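Local coordinates for protein Fc fragment of IgE receptor II (Bos taurus, PDB 6PWS) that probably serves as a receptor for immunoglobulin E and, through its C-type lectin domain, binds mannose-type sugars with the help of calcium, at residues G68-D73 with I79-Q84; V106-L109 with K113-D116; V45-P50 with D54-R59; F23-K28 with R59-G64. All blocks are in the same frame, centred on the assembly; numbering follows the deposited sequence. Where two conformers were deposited one is given.

Interaction 1. Residues G68-D73 with I79-Q84. With CA (calcium ion), chain C.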
loop_
_atom_site.group_PDB
_atom_site.type_symbol
_atom_site.label_atom_id
_atom_site.label_comp_id
_atom_site.label_asym_id
_atom_site.label_seq_id
_atom_site.Cartn_x
_atom_site.Cartn_y
_atom_site.Cartn_z
ATOM N N GLY A 68 -1.824 -1.564 1.156
ATOM C CA GLY A 68 -2.852 -2.177 1.974
ATOM C C GLY A 68 -3.961 -2.858 1.193
ATOM O O GLY A 68 -5.147 -2.579 1.404
ATOM N N LEU A 69 -3.590 -3.793 0.318
ATOM C CA LEU A 69 -4.517 -4.463 -0.588
ATOM C C LEU A 69 -4.121 -5.934 -0.650
ATOM O O LEU A 69 -2.932 -6.245 -0.790
ATOM C CB LEU A 69 -4.457 -3.795 -1.973
ATOM C CG LEU A 69 -5.495 -4.238 -3.005
ATOM C CD1 LEU A 69 -6.910 -3.887 -2.565
ATOM C CD2 LEU A 69 -5.177 -3.586 -4.354
ATOM N N ARG A 70 -5.097 -6.840 -0.513
ATOM C CA ARG A 70 -4.809 -8.269 -0.452
ATOM C C ARG A 70 -6.049 -9.051 -0.864
ATOM O O ARG A 70 -7.172 -8.565 -0.727
ATOM C CB ARG A 70 -4.346 -8.691 0.957
ATOM C CG ARG A 70 -5.429 -8.823 2.029
ATOM C CD ARG A 70 -6.124 -7.517 2.452
ATOM N NE ARG A 70 -7.088 -7.786 3.526
ATOM C CZ ARG A 70 -7.848 -6.876 4.149
ATOM N NH1 ARG A 70 -7.760 -5.593 3.808
ATOM N NH2 ARG A 70 -8.704 -7.252 5.100
ATOM N N ASP A 71 -5.829 -10.289 -1.338
ATOM C CA ASP A 71 -6.906 -11.240 -1.613
ATOM C C ASP A 71 -6.693 -12.555 -0.862
ATOM O O ASP A 71 -7.063 -13.627 -1.342
ATOM C CB ASP A 71 -7.170 -11.492 -3.101
ATOM C CG ASP A 71 -6.094 -12.305 -3.814
ATOM O OD1 ASP A 71 -4.932 -12.332 -3.377
ATOM O OD2 ASP A 71 -6.431 -12.908 -4.866
ATOM N N LEU A 72 -6.130 -12.469 0.338
ATOM C CA LEU A 72 -5.906 -13.648 1.171
ATOM C C LEU A 72 -7.188 -14.424 1.487
ATOM O O LEU A 72 -7.176 -15.661 1.498
ATOM C CB LEU A 72 -5.218 -13.235 2.473
ATOM C CG LEU A 72 -3.721 -12.967 2.346
ATOM C CD1 LEU A 72 -3.204 -12.101 3.485
ATOM C CD2 LEU A 72 -2.976 -14.296 2.286
ATOM N N ASP A 73 -8.279 -13.741 1.824
ATOM C CA ASP A 73 -9.442 -14.452 2.364
ATOM C C ASP A 73 -10.219 -15.202 1.289
ATOM O O ASP A 73 -10.614 -16.357 1.487
ATOM C CB ASP A 73 -10.358 -13.489 3.112
ATOM C CG ASP A 73 -9.770 -13.024 4.430
ATOM O OD1 ASP A 73 -8.819 -13.673 4.932
ATOM O OD2 ASP A 73 -10.260 -11.999 4.951
ATOM N N ILE A 79 -9.381 -6.642 -0.946
ATOM C CA ILE A 79 -9.921 -5.849 0.155
ATOM C C ILE A 79 -8.874 -4.806 0.527
ATOM O O ILE A 79 -7.696 -5.144 0.707
ATOM C CB ILE A 79 -10.231 -6.720 1.397
ATOM C CG1 ILE A 79 -11.107 -7.924 1.044
ATOM C CG2 ILE A 79 -10.895 -5.888 2.489
ATOM C CD1 ILE A 79 -11.374 -8.854 2.225
ATOM N N TRP A 80 -9.310 -3.552 0.672
ATOM C CA TRP A 80 -8.456 -2.482 1.165
ATOM C C TRP A 80 -8.401 -2.480 2.692
ATOM O O TRP A 80 -9.377 -2.798 3.380
ATOM C CB TRP A 80 -9.005 -1.108 0.745
ATOM C CG TRP A 80 -8.784 -0.751 -0.691
ATOM C CD1 TRP A 80 -9.740 -0.588 -1.659
ATOM C CD2 TRP A 80 -7.524 -0.480 -1.312
ATOM N NE1 TRP A 80 -9.146 -0.249 -2.851
ATOM C CE2 TRP A 80 -7.784 -0.178 -2.666
ATOM C CE3 TRP A 80 -6.201 -0.490 -0.863
ATOM C CZ2 TRP A 80 -6.761 0.112 -3.570
ATOM C CZ3 TRP A 80 -5.182 -0.204 -1.765
ATOM C CH2 TRP A 80 -5.467 0.093 -3.101
ATOM N N MET A 81 -7.271 -2.002 3.228
ATOM C CA MET A 81 -7.146 -1.756 4.665
ATOM C C MET A 81 -8.228 -0.810 5.191
ATOM O O MET A 81 -8.671 -0.963 6.330
ATOM C CB MET A 81 -5.749 -1.196 4.982
ATOM C CG MET A 81 -4.834 -2.133 5.741
ATOM S SD MET A 81 -4.472 -3.659 4.868
ATOM C CE MET A 81 -3.717 -4.558 6.228
ATOM N N ASP A 82 -8.650 0.178 4.400
ATOM C CA ASP A 82 -9.680 1.115 4.844
ATOM C C ASP A 82 -11.101 0.609 4.607
ATOM O O ASP A 82 -12.069 1.310 4.948
ATOM C CB ASP A 82 -9.464 2.524 4.256
ATOM C CG ASP A 82 -9.729 2.636 2.763
ATOM O OD1 ASP A 82 -10.119 1.642 2.109
ATOM O OD2 ASP A 82 -9.527 3.761 2.242
ATOM N N ASN A 83 -11.240 -0.598 4.055
ATOM C CA ASN A 83 -12.530 -1.244 3.809
ATOM C C ASN A 83 -13.419 -0.476 2.825
ATOM O O ASN A 83 -14.611 -0.779 2.724
ATOM C CB ASN A 83 -13.298 -1.575 5.093
ATOM C CG ASN A 83 -12.699 -2.744 5.865
ATOM O OD1 ASN A 83 -12.269 -3.736 5.286
ATOM N ND2 ASN A 83 -12.734 -2.664 7.157
ATOM N N GLN A 84 -12.867 0.459 2.060
ATOM C CA GLN A 84 -13.636 1.211 1.074
ATOM C C GLN A 84 -13.660 0.472 -0.259
ATOM O O GLN A 84 -12.945 -0.515 -0.471
ATOM C CB GLN A 84 -13.038 2.607 0.932
ATOM C CG GLN A 84 -13.262 3.486 2.136
ATOM C CD GLN A 84 -12.583 4.832 1.965
ATOM O OE1 GLN A 84 -12.282 5.268 0.846
ATOM N NE2 GLN A 84 -12.337 5.502 3.078
HETATM CA CA CA C . -4.256 -14.029 -5.209
HETATM O O HOH W 1 -4.123 -12.559 -7.058
#

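Interaction 2. Residues V106-L109 with K113-D116. With CA (calcium ion), chain B; MMA (methyl alpha-D-mannopyranoside), chain D.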
loop_
_atom_site.group_PDB
_atom_site.type_symbol
_atom_site.label_atom_id
_atom_site.label_comp_id
_atom_site.label_asym_id
_atom_site.label_seq_id
_atom_site.Cartn_x
_atom_site.Cartn_y
_atom_site.Cartn_z
ATOM N N VAL A 106 -0.526 -7.160 -2.265
ATOM C CA VAL A 106 -0.221 -6.235 -3.354
ATOM C C VAL A 106 0.885 -5.263 -2.971
ATOM O O VAL A 106 0.933 -4.730 -1.854
ATOM C CB VAL A 106 -1.487 -5.501 -3.832
ATOM C CG1 VAL A 106 -1.184 -4.581 -5.013
ATOM C CG2 VAL A 106 -2.565 -6.506 -4.218
ATOM N N MET A 107 1.771 -5.030 -3.940
ATOM C CA MET A 107 2.863 -4.081 -3.855
ATOM C C MET A 107 2.771 -3.082 -5.003
ATOM O O MET A 107 2.160 -3.353 -6.044
ATOM C CB MET A 107 4.225 -4.797 -3.953
ATOM C CG MET A 107 4.471 -5.423 -5.330
ATOM S SD MET A 107 5.984 -6.391 -5.475
ATOM C CE MET A 107 7.215 -5.093 -5.371
ATOM N N MET A 108 3.403 -1.923 -4.799
ATOM C CA MET A 108 3.772 -1.041 -5.897
ATOM C C MET A 108 5.154 -1.446 -6.399
ATOM O O MET A 108 6.089 -1.633 -5.609
ATOM C CB MET A 108 3.841 0.423 -5.469
ATOM C CG MET A 108 2.506 1.103 -5.316
ATOM S SD MET A 108 2.646 2.892 -5.010
ATOM C CE MET A 108 3.258 2.913 -3.319
ATOM N N LEU A 109 5.284 -1.569 -7.716
ATOM C CA LEU A 109 6.585 -1.623 -8.364
ATOM C C LEU A 109 7.284 -0.269 -8.201
ATOM O O LEU A 109 6.716 0.693 -7.687
ATOM C CB LEU A 109 6.411 -1.991 -9.833
ATOM C CG LEU A 109 5.692 -3.312 -10.107
ATOM C CD1 LEU A 109 5.463 -3.468 -11.602
ATOM C CD2 LEU A 109 6.481 -4.498 -9.554
ATOM N N LYS A 113 3.134 1.215 -10.361
ATOM C CA LYS A 113 2.134 0.274 -10.854
ATOM C C LYS A 113 2.016 -0.902 -9.888
ATOM O O LYS A 113 2.995 -1.335 -9.280
ATOM C CB LYS A 113 2.510 -0.217 -12.249
ATOM C CG LYS A 113 2.441 0.846 -13.345
ATOM C CD LYS A 113 1.011 1.215 -13.690
ATOM C CE LYS A 113 0.926 2.352 -14.696
ATOM N NZ LYS A 113 -0.479 2.755 -14.896
ATOM N N TRP A 114 0.802 -1.434 -9.752
ATOM C CA TRP A 114 0.541 -2.462 -8.760
ATOM C C TRP A 114 0.809 -3.863 -9.305
ATOM O O TRP A 114 0.518 -4.172 -10.464
ATOM C CB TRP A 114 -0.903 -2.415 -8.264
ATOM C CG TRP A 114 -1.388 -1.099 -7.741
ATOM C CD1 TRP A 114 -0.670 0.034 -7.460
ATOM C CD2 TRP A 114 -2.752 -0.792 -7.448
ATOM N NE1 TRP A 114 -1.507 1.025 -6.998
ATOM C CE2 TRP A 114 -2.791 0.542 -6.990
ATOM C CE3 TRP A 114 -3.946 -1.522 -7.526
ATOM C CZ2 TRP A 114 -3.983 1.175 -6.649
ATOM C CZ3 TRP A 114 -5.128 -0.892 -7.175
ATOM C CH2 TRP A 114 -5.141 0.442 -6.740
ATOM N N ASN A 115 1.322 -4.723 -8.428
ATOM C CA ASN A 115 1.574 -6.122 -8.730
ATOM C C ASN A 115 1.172 -6.955 -7.517
ATOM O O ASN A 115 1.555 -6.624 -6.393
ATOM C CB ASN A 115 3.068 -6.340 -9.009
ATOM C CG ASN A 115 3.407 -7.796 -9.164
ATOM O OD1 ASN A 115 2.698 -8.524 -9.865
ATOM N ND2 ASN A 115 4.464 -8.241 -8.506
ATOM N N ASP A 116 0.424 -8.038 -7.731
ATOM C CA ASP A 116 0.272 -9.034 -6.675
ATOM C C ASP A 116 1.563 -9.835 -6.536
ATOM O O ASP A 116 2.190 -10.220 -7.532
ATOM C CB ASP A 116 -0.972 -9.931 -6.874
ATOM C CG ASP A 116 -0.980 -10.751 -8.159
ATOM O OD1 ASP A 116 -0.274 -10.390 -9.127
ATOM O OD2 ASP A 116 -1.758 -11.729 -8.177
HETATM CA CA CA B . 1.916 -10.848 -9.911
HETATM C C1 MMA D . 7.318 -12.463 -11.225
HETATM C C2 MMA D . 6.559 -11.881 -10.042
HETATM C C3 MMA D . 5.114 -11.865 -10.378
HETATM C C4 MMA D . 4.840 -11.031 -11.597
HETATM C C5 MMA D . 5.674 -11.502 -12.787
HETATM C C6 MMA D . 5.553 -10.523 -13.917
HETATM C C7 MMA D . 7.290 -14.441 -12.532
HETATM O O1 MMA D . 6.835 -13.727 -11.404
HETATM O O2 MMA D . 6.984 -10.541 -9.741
HETATM O O3 MMA D . 4.350 -11.301 -9.291
HETATM O O4 MMA D . 3.442 -11.117 -11.864
HETATM O O5 MMA D . 7.102 -11.619 -12.442
HETATM O O6 MMA D . 6.348 -10.961 -14.986
#

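Interaction 3. Residues V45-P50 with D54-R59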
loop_
_atom_site.group_PDB
_atom_site.type_symbol
_atom_site.label_atom_id
_atom_site.label_comp_id
_atom_site.label_asym_id
_atom_site.label_seq_id
_atom_site.Cartn_x
_atom_site.Cartn_y
_atom_site.Cartn_z
ATOM N N VAL A 45 -1.390 1.503 3.239
ATOM C CA VAL A 45 -2.113 2.535 2.498
ATOM C C VAL A 45 -3.226 1.968 1.626
ATOM O O VAL A 45 -3.086 0.925 0.969
ATOM C CB VAL A 45 -1.114 3.369 1.659
ATOM C CG1 VAL A 45 -0.429 2.527 0.574
ATOM C CG2 VAL A 45 -1.762 4.595 1.032
ATOM N N SER A 46 -4.326 2.724 1.569
ATOM C CA SER A 46 -5.442 2.450 0.676
ATOM C C SER A 46 -5.571 3.589 -0.336
ATOM O O SER A 46 -5.432 4.758 0.028
ATOM C CB SER A 46 -6.747 2.327 1.468
ATOM O OG SER A 46 -6.684 1.323 2.472
ATOM N N ILE A 47 -5.856 3.252 -1.598
ATOM C CA ILE A 47 -5.693 4.190 -2.714
ATOM C C ILE A 47 -7.006 4.294 -3.485
ATOM O O ILE A 47 -7.529 3.276 -3.963
ATOM C CB ILE A 47 -4.546 3.758 -3.652
ATOM C CG1 ILE A 47 -3.257 3.496 -2.868
ATOM C CG2 ILE A 47 -4.326 4.808 -4.737
ATOM C CD1 ILE A 47 -2.158 2.846 -3.697
ATOM N N HIS A 48 -7.524 5.521 -3.648
ATOM C CA HIS A 48 -8.883 5.705 -4.143
ATOM C C HIS A 48 -9.047 6.768 -5.217
ATOM O O HIS A 48 -10.191 7.113 -5.554
ATOM C CB HIS A 48 -9.843 5.963 -2.975
ATOM C CG HIS A 48 -9.992 4.768 -2.095
ATOM N ND1 HIS A 48 -10.657 3.634 -2.511
ATOM C CD2 HIS A 48 -9.506 4.486 -0.864
ATOM C CE1 HIS A 48 -10.603 2.720 -1.561
ATOM N NE2 HIS A 48 -9.914 3.210 -0.549
ATOM N N SER A 49 -7.963 7.261 -5.811
ATOM C CA SER A 49 -8.095 8.234 -6.889
ATOM C C SER A 49 -6.784 8.310 -7.652
ATOM O O SER A 49 -5.721 7.967 -7.117
ATOM C CB SER A 49 -8.444 9.629 -6.344
ATOM O OG SER A 49 -7.361 10.178 -5.616
ATOM N N PRO A 50 -6.824 8.838 -8.881
ATOM C CA PRO A 50 -5.573 9.057 -9.614
ATOM C C PRO A 50 -4.684 10.100 -8.951
ATOM O O PRO A 50 -3.456 10.007 -9.054
ATOM C CB PRO A 50 -6.050 9.483 -11.015
ATOM C CG PRO A 50 -7.435 9.997 -10.815
ATOM C CD PRO A 50 -8.014 9.158 -9.699
ATOM N N ASP A 54 -0.942 9.425 -7.869
ATOM C CA ASP A 54 0.154 10.250 -8.378
ATOM C C ASP A 54 1.078 10.679 -7.240
ATOM O O ASP A 54 2.309 10.653 -7.379
ATOM C CB ASP A 54 -0.444 11.463 -9.110
ATOM C CG ASP A 54 0.581 12.525 -9.471
ATOM O OD1 ASP A 54 1.377 12.277 -10.394
ATOM O OD2 ASP A 54 0.574 13.630 -8.867
ATOM N N PHE A 55 0.497 11.078 -6.106
ATOM C CA PHE A 55 1.293 11.445 -4.937
ATOM C C PHE A 55 2.230 10.305 -4.557
ATOM O O PHE A 55 3.415 10.511 -4.273
ATOM C CB PHE A 55 0.344 11.814 -3.784
ATOM C CG PHE A 55 1.018 11.937 -2.439
ATOM C CD1 PHE A 55 1.036 10.859 -1.568
ATOM C CD2 PHE A 55 1.642 13.114 -2.040
ATOM C CE1 PHE A 55 1.656 10.950 -0.334
ATOM C CE2 PHE A 55 2.268 13.203 -0.804
ATOM C CZ PHE A 55 2.272 12.121 0.047
ATOM N N LEU A 56 1.694 9.080 -4.532
ATOM C CA LEU A 56 2.460 7.896 -4.146
ATOM C C LEU A 56 3.483 7.501 -5.208
ATOM O O LEU A 56 4.636 7.203 -4.878
ATOM C CB LEU A 56 1.502 6.734 -3.863
ATOM C CG LEU A 56 0.585 6.960 -2.655
ATOM C CD1 LEU A 56 -0.475 5.880 -2.606
ATOM C CD2 LEU A 56 1.365 7.020 -1.350
ATOM N N THR A 57 3.082 7.469 -6.484
ATOM C CA THR A 57 3.991 7.107 -7.566
ATOM C C THR A 57 5.235 7.973 -7.539
ATOM O O THR A 57 6.359 7.482 -7.677
ATOM C CB THR A 57 3.258 7.269 -8.896
ATOM O OG1 THR A 57 2.284 6.231 -8.990
ATOM C CG2 THR A 57 4.215 7.212 -10.095
ATOM N N LYS A 58 5.048 9.274 -7.363
ATOM C CA LYS A 58 6.184 10.184 -7.422
ATOM C C LYS A 58 7.173 9.952 -6.292
ATOM O O LYS A 58 8.350 10.290 -6.450
ATOM C CB LYS A 58 5.675 11.626 -7.432
ATOM C CG LYS A 58 4.966 11.965 -8.739
ATOM C CD LYS A 58 4.518 13.420 -8.822
ATOM C CE LYS A 58 3.658 13.808 -7.636
ATOM N NZ LYS A 58 2.864 15.053 -7.904
ATOM N N ARG A 59 6.724 9.373 -5.173
ATOM C CA ARG A 59 7.491 9.213 -3.943
ATOM C C ARG A 59 7.855 7.769 -3.632
ATOM O O ARG A 59 8.468 7.499 -2.582
ATOM C CB ARG A 59 6.670 9.822 -2.795
ATOM C CG ARG A 59 6.546 11.329 -2.919
ATOM C CD ARG A 59 5.487 11.883 -1.992
ATOM N NE ARG A 59 5.399 13.340 -2.035
ATOM C CZ ARG A 59 4.772 14.035 -2.976
ATOM N NH1 ARG A 59 4.182 13.428 -4.004
ATOM N NH2 ARG A 59 4.754 15.357 -2.886
#

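Interaction 4. Residues F23-K28 with R59-G64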
loop_
_atom_site.group_PDB
_atom_site.type_symbol
_atom_site.label_atom_id
_atom_site.label_comp_id
_atom_site.label_asym_id
_atom_site.label_seq_id
_atom_site.Cartn_x
_atom_site.Cartn_y
_atom_site.Cartn_z
ATOM N N PHE A 23 6.250 6.732 4.707
ATOM C CA PHE A 23 7.068 6.001 3.738
ATOM C C PHE A 23 8.074 5.153 4.511
ATOM O O PHE A 23 9.202 5.571 4.779
ATOM C CB PHE A 23 7.717 6.950 2.734
ATOM C CG PHE A 23 6.714 7.653 1.869
ATOM C CD1 PHE A 23 6.295 7.070 0.682
ATOM C CD2 PHE A 23 6.138 8.850 2.264
ATOM C CE1 PHE A 23 5.330 7.680 -0.101
ATOM C CE2 PHE A 23 5.181 9.464 1.474
ATOM C CZ PHE A 23 4.774 8.877 0.294
ATOM N N GLY A 24 7.623 3.961 4.899
ATOM C CA GLY A 24 8.448 3.070 5.687
ATOM C C GLY A 24 9.549 2.432 4.865
ATOM O O GLY A 24 9.395 2.160 3.672
ATOM N N GLU A 25 10.664 2.166 5.525
ATOM C CA GLU A 25 11.826 1.570 4.895
ATOM C C GLU A 25 12.367 0.499 5.824
ATOM O O GLU A 25 12.392 0.673 7.047
ATOM C CB GLU A 25 12.897 2.634 4.614
ATOM C CG GLU A 25 13.909 2.263 3.548
ATOM C CD GLU A 25 14.967 1.282 4.003
ATOM O OE1 GLU A 25 15.454 1.410 5.152
ATOM O OE2 GLU A 25 15.324 0.395 3.185
ATOM N N GLY A 26 12.838 -0.590 5.222
ATOM C CA GLY A 26 13.389 -1.723 5.937
ATOM C C GLY A 26 12.641 -2.987 5.564
ATOM O O GLY A 26 11.415 -2.974 5.444
ATOM N N ALA A 27 13.368 -4.088 5.402
ATOM C CA ALA A 27 12.824 -5.305 4.820
ATOM C C ALA A 27 11.716 -5.886 5.687
ATOM O O ALA A 27 11.929 -6.183 6.865
ATOM C CB ALA A 27 13.949 -6.325 4.650
ATOM N N LYS A 28 10.543 -6.098 5.077
ATOM C CA LYS A 28 9.389 -6.656 5.765
ATOM C C LYS A 28 8.543 -7.468 4.798
ATOM O O LYS A 28 8.337 -7.056 3.655
ATOM C CB LYS A 28 8.523 -5.556 6.378
ATOM C CG LYS A 28 9.250 -4.822 7.494
ATOM C CD LYS A 28 8.346 -3.939 8.320
ATOM C CE LYS A 28 9.126 -3.078 9.283
ATOM N NZ LYS A 28 9.824 -3.867 10.330
ATOM N N ARG A 59 6.724 9.373 -5.173
ATOM C CA ARG A 59 7.491 9.213 -3.943
ATOM C C ARG A 59 7.855 7.769 -3.632
ATOM O O ARG A 59 8.468 7.499 -2.582
ATOM C CB ARG A 59 6.670 9.822 -2.795
ATOM C CG ARG A 59 6.546 11.329 -2.919
ATOM C CD ARG A 59 5.487 11.883 -1.992
ATOM N NE ARG A 59 5.399 13.340 -2.035
ATOM C CZ ARG A 59 4.772 14.035 -2.976
ATOM N NH1 ARG A 59 4.182 13.428 -4.004
ATOM N NH2 ARG A 59 4.754 15.357 -2.886
ATOM N N ALA A 60 7.495 6.841 -4.509
ATOM C CA ALA A 60 7.596 5.420 -4.226
ATOM C C ALA A 60 9.049 4.944 -4.232
ATOM O O ALA A 60 9.904 5.440 -4.971
ATOM C CB ALA A 60 6.814 4.617 -5.264
ATOM N N ASN A 61 9.294 3.913 -3.432
ATOM C CA ASN A 61 10.591 3.259 -3.381
ATOM C C ASN A 61 10.831 2.495 -4.685
ATOM O O ASN A 61 9.988 1.698 -5.107
ATOM C CB ASN A 61 10.597 2.314 -2.172
ATOM C CG ASN A 61 11.970 1.758 -1.856
ATOM O OD1 ASN A 61 12.667 1.256 -2.741
ATOM N ND2 ASN A 61 12.356 1.823 -0.585
ATOM N N TRP A 62 11.969 2.750 -5.339
ATOM C CA TRP A 62 12.240 2.164 -6.647
ATOM C C TRP A 62 12.467 0.660 -6.595
ATOM O O TRP A 62 12.446 0.019 -7.658
ATOM C CB TRP A 62 13.401 2.885 -7.330
ATOM C CG TRP A 62 13.063 4.313 -7.688
ATOM C CD1 TRP A 62 11.844 4.913 -7.598
ATOM C CD2 TRP A 62 13.964 5.312 -8.183
ATOM N NE1 TRP A 62 11.921 6.217 -8.006
ATOM C CE2 TRP A 62 13.213 6.492 -8.378
ATOM C CE3 TRP A 62 15.341 5.332 -8.455
ATOM C CZ2 TRP A 62 13.790 7.680 -8.839
ATOM C CZ3 TRP A 62 15.916 6.510 -8.896
ATOM C CH2 TRP A 62 15.140 7.668 -9.083
ATOM N N ARG A 63 12.679 0.083 -5.408
ATOM C CA ARG A 63 12.792 -1.362 -5.266
ATOM C C ARG A 63 11.456 -2.038 -4.945
ATOM O O ARG A 63 11.414 -3.269 -4.825
ATOM C CB ARG A 63 13.856 -1.727 -4.227
ATOM C CG ARG A 63 15.264 -1.443 -4.699
ATOM C CD ARG A 63 16.333 -1.988 -3.748
ATOM N NE ARG A 63 16.353 -1.274 -2.477
ATOM C CZ ARG A 63 17.027 -1.669 -1.398
ATOM N NH1 ARG A 63 17.754 -2.783 -1.427
ATOM N NH2 ARG A 63 16.981 -0.939 -0.294
ATOM N N GLY A 64 10.372 -1.280 -4.828
ATOM C CA GLY A 64 9.051 -1.834 -4.576
ATOM C C GLY A 64 8.619 -1.648 -3.132
ATOM O O GLY A 64 9.444 -1.538 -2.220
HETATM O O HOH W 2 10.648 3.202 1.444
HETATM O O HOH W 3 15.015 0.938 0.500
#

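Interaction 1. Residues G68-D73 with I79-Q84
The Trp80 indole carries Leu69 over one face: CD1 sits 3.7 Å from the centroid of the six-membered ring, nearly on its normal, as a CH-pi contact. At the ring's edge, in its plane, lies the carbonyl oxygen of Gln84. The Arg70 guanidinium has Ile79 CG2 over the rim of one face and Met81 N at its edge. With CG between the backbone N and carbonyl carbon (chi1 77°) and a bend at chi2, the arginine folds back over the neighbouring strand, where NH1 donates weakly to Ile79 O (3.1 Å). That oxygen also receives a weak bond from Arg70 N. Firmer are Ile79 N to Arg70 O and Met81 N to Gly68 O, each 2.9 Å. Met81 SD rests 3.6 Å from Gly68 CA, and Trp30 of helix 30-39 adjoins both Met81 and Arg70. Beyond the strand, Asp71 grips a calcium ion with both carboxylate oxygens, OD1 at 2.6 Å and OD2 at 2.5 Å. Glu75, Asp98, Glu103 and Asn104 complete the protein part of this site. A short antiparallel hairpin leading into a calcium site in this way is characteristic of the long-loop region of the C-type lectin fold.

Interaction 2. Residues V106-L109 with K113-D116
Val106 CG1 overlaps the CB of Trp114, 3.9 Å away, and Met108 CG approaches CD1 of the same indole from further along the strand at 4.0 Å; both side chains meet the tryptophan at a slant. The indole continues past them to Leu69 and Trp91, and its NE1 donates to Gln53 OE1, so this buried ring has its nitrogen satisfied. Met107 and Asn115 stand on the other face of the hairpin, side by side in one of the two methionine conformers. Leu109 CD2 lies 3.9 Å from Asn115 CB, the base of a residue that is itself a calcium ligand. The backbones run antiparallel: Met107 and Asn115 exchange two N-H...O bonds, that from Met107 N being almost straight (177°), and Leu109 N adds a third, to Lys113 O. Trp114, Asn115 and Asp116 form the WND motif of C-type lectins, the partner of the EPN motif, Glu95, Pro96 and Asn97, found in mannose-type domains. Asp116 binds calcium twice, through OD1 at 2.4 Å and its main-chain O at 2.5 Å. Its chi1 of 61°, which tucks CG between the backbone N and the carbonyl carbon, helps bring these two oxygens to one ion. Asp116 OD2 accepts from Asp98 N, which probably steadies the carboxylate. Asn115, Glu95, Asn97 and Glu103 are the other protein ligands, and the sugar enters the same coordination shell through methyl mannoside O3 and O4, each 2.5 Å from the calcium ion.

Interaction 3. Residues V45-P50 with D54-R59
The contact belongs to the second helix of the C-type lectin fold, residues 50-59, and to the irregular chain that enters it from strand 43-44. Ile47 and Leu56 reach toward each other tip to tip, their CD1 methyls 3.6 Å apart. Leu56 CD1 also passes Val45 CG2, 4.1 Å off, where the two side chains slide by in opposite directions. Tyr21 and Val127 of the main sheet border both Val45 and Leu56, so the helix is seated against the sheet by this apolar group. Where the chain becomes helix, Ser49 is the N-cap: its OG accepts from Glu52 N. Pro50 then starts the first turn, and its carbonyl O takes the N-H of Asp54 at 2.8 Å. On the outer side, Lys58 NZ, in one of its two conformers, forms a salt bridge one turn back to Asp54 OD2 (2.9 Å). Arg59 turns back too. Its CD lies over the rim of the Phe55 ring, and Phe55 CD2 in turn lies over the rim of the guanidinium, while NH1 donates in the carbonyl plane, on a lone pair of Phe55 O, at 3.0 Å. The result is an amphipathic helix packed against the central sheet, here with Leu56 and Phe55 buried, as the second helix of the C-type lectin fold is.

Interaction 4. Residues F23-K28 with R59-G64
Apolar contact comes first: the Phe23 ring meets the aliphatic part of Arg59 obliquely, CE1 lying 3.7 Å from Arg59 CB and CZ 3.8 Å from Arg59 CD. It is the methylene chain that touches the ring, while the guanidinium itself is held by Phe55 O. The Phe55 side chain, from helix 50-59, adjoins the same ring. Water-mediated contact links the polar groups next along the chain. One water donates to Gly24 O and accepts from Asn61 ND2; a second also accepts from ND2 (3.0 Å), takes another N-H from Arg63 NH2 (2.8 Å) and donates to Glu25 OE2 (2.8 Å). Strand 19-25 is thus joined, through water, to the loop that leads from helix 50-59 into strand 65-67, a surface seam of the C-type lectin domain. Within that loop, Asn61 to Gly64 make a type I turn, and Asn61 OD1 accepts from Arg63 N (2.9 Å), giving an Asx turn. The amide of Asn61, engaged at both its oxygen and its nitrogen, is therefore fixed in rotation. Electrostatic contact is looser. Glu25 OE2 and Arg63 NH2 stand 4.1 Å apart, beyond a salt bridge, with carboxylate and guanidinium planes only 7° from parallel. The glutamate chain bends at chi2 (-77°) to bring OE2 to the shared water, which bridges the two opposite charges.

From the N terminus, interaction 4 closes the widest loop: strand 19-25 is rejoined by residues 59-64 after helix 30-39, strand 43-44 and helix 50-59. Interaction 3 nests inside that loop and shares Arg59 with it, as the approach to the second helix folds onto the helix itself. Interactions 1 and 2 follow in series, each closing a short hairpin, and no loops cross. Backbone hydrogen bonds join Gly68 to Val45, tying interaction 1 to interaction 3, and Leu69 to Val106, tying the two hairpins, where Trp80 also packs on Trp114. Interactions 1 to 3 thus connect helix and sheet to the calcium- and sugar-binding end; interaction 4 borders interaction 3 through Phe23 and Phe55, and interaction 2 through Gly64 and Met107.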